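Local coordinates for uncharacterized protein (Methanothermobacter thermautotrophicus, PDB 1IHN) that is of unknown function but belongs to the DUF498/DUF598 family and adopts a fold that was new when its structure was solved, at residues 85-88 with 89-92. Residues are numbered along the deposited sequence; the frame is centred on the assembly and turned at random.
Sequences VLPT and CEAI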
loop_
_atom_site.group_PDB
_atom_site.type_symbol
_atom_site.label_atom_id
_atom_site.label_comp_id
_atom_site.label_asym_id
_atom_site.label_seq_id
_atom_site.Cartn_x
_atom_site.Cartn_y
_atom_site.Cartn_z
ATOM N N VAL A 85 1.551 -8.817 -2.552
ATOM C CA VAL A 85 0.906 -8.000 -3.567
ATOM C C VAL A 85 -0.470 -8.568 -3.895
ATOM O O VAL A 85 -0.611 -9.755 -4.195
ATOM C CB VAL A 85 1.742 -7.934 -4.859
ATOM C CG1 VAL A 85 1.070 -7.009 -5.865
ATOM C CG2 VAL A 85 3.139 -7.439 -4.543
ATOM N N LEU A 86 -1.485 -7.711 -3.839
ATOM C CA LEU A 86 -2.857 -8.119 -4.107
ATOM C C LEU A 86 -3.654 -6.960 -4.686
ATOM O O LEU A 86 -3.295 -5.796 -4.495
ATOM C CB LEU A 86 -3.538 -8.566 -2.806
ATOM C CG LEU A 86 -3.002 -9.810 -2.096
ATOM C CD1 LEU A 86 -3.578 -9.895 -0.696
ATOM C CD2 LEU A 86 -3.364 -11.052 -2.905
ATOM N N PRO A 87 -4.735 -7.263 -5.424
ATOM C CA PRO A 87 -5.534 -6.173 -5.980
ATOM C C PRO A 87 -5.927 -5.363 -4.750
ATOM O O PRO A 87 -6.180 -5.937 -3.691
ATOM C CB PRO A 87 -6.715 -6.903 -6.609
ATOM C CG PRO A 87 -6.100 -8.192 -7.063
ATOM C CD PRO A 87 -5.239 -8.573 -5.875
ATOM N N THR A 88 -5.973 -4.045 -4.883
ATOM C CA THR A 88 -6.274 -3.172 -3.755
ATOM C C THR A 88 -7.448 -3.555 -2.858
ATOM O O THR A 88 -7.288 -3.647 -1.640
ATOM C CB THR A 88 -6.445 -1.716 -4.230
ATOM O OG1 THR A 88 -5.241 -1.300 -4.884
ATOM C CG2 THR A 88 -6.692 -0.786 -3.058
ATOM N N CYS A 89 -8.623 -3.786 -3.429
ATOM C CA CYS A 89 -9.760 -4.131 -2.588
ATOM C C CYS A 89 -9.574 -5.461 -1.852
ATOM O O CYS A 89 -10.240 -5.722 -0.852
ATOM C CB CYS A 89 -11.055 -4.104 -3.404
ATOM S SG CYS A 89 -11.528 -2.417 -3.940
ATOM N N GLU A 90 -8.660 -6.296 -2.337
ATOM C CA GLU A 90 -8.361 -7.565 -1.669
ATOM C C GLU A 90 -7.235 -7.297 -0.669
ATOM O O GLU A 90 -7.117 -7.960 0.360
ATOM C CB GLU A 90 -7.898 -8.622 -2.677
ATOM C CG GLU A 90 -9.029 -9.356 -3.380
ATOM C CD GLU A 90 -8.537 -10.277 -4.486
ATOM O OE1 GLU A 90 -7.640 -11.114 -4.227
ATOM O OE2 GLU A 90 -9.059 -10.167 -5.617
ATOM N N ALA A 91 -6.412 -6.306 -0.982
ATOM C CA ALA A 91 -5.292 -5.944 -0.126
ATOM C C ALA A 91 -5.741 -5.347 1.201
ATOM O O ALA A 91 -5.163 -5.653 2.245
ATOM C CB ALA A 91 -4.369 -4.967 -0.855
ATOM N N ILE A 92 -6.771 -4.504 1.165
ATOM C CA ILE A 92 -7.259 -3.867 2.387
ATOM C C ILE A 92 -7.910 -4.861 3.330
ATOM O O ILE A 92 -7.873 -4.685 4.546
ATOM C CB ILE A 92 -8.279 -2.739 2.101
ATOM C CG1 ILE A 92 -9.518 -3.307 1.412
ATOM C CG2 ILE A 92 -7.642 -1.662 1.251
ATOM C CD1 ILE A 92 -10.701 -2.369 1.461
#
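Thr88 and Glu90 carry most of this contact, at the first turn of helix 88-100. Thr88 O accepts Ile92 N at 3.0 Å, a bond running nearly straight out from its carbonyl, and takes a weak second bond from Ala91 N. The same oxygen, Thr88 O, lies against two methyls, Ala91 CB at 3.3 Å and Ile92 CG2 at 3.5 Å. In the buried Thr88 side chain OG1 sits beside the backbone N and anti to the carbonyl carbon (chi1 -58°), and the hydroxyl is hydrogen-bonded to His110 O. Glu90 leaves with CG beside its backbone N (chi1 -84°) and runs extended beyond CG, which carries the carboxylate over to Pro87. There it crosses the proline ring at a slant, OE2 lying 3.8 Å from Pro87 CG and OE1 3.9 Å from Pro87 CD, a van der Waals contact on the exposed flank. Pro87, at the N-cap position, shares its carbonyl oxygen between two amides. Ala91 N donates to Pro87 O at 2.7 Å from within the carbonyl plane, whereas Glu90 N, 2.8 Å from Pro87 O, approaches from above that plane; both bonds are bent. On the strand side, Leu86 CB rests 4.2 Å from the Ala91 methyl, CB. Ala91 also packs on Ile66 of strand 64-68, while Cys89 is disulfide-linked to Cys7 of strand 4-8, tying the small antiparallel sheet to the helix. The whole is the strand-to-helix turn of a beta-alpha-beta crossover: edge strand 84-86 of the mixed five-stranded sheet passes through a proline N-cap into the helix that leads on to parallel strand 105-109.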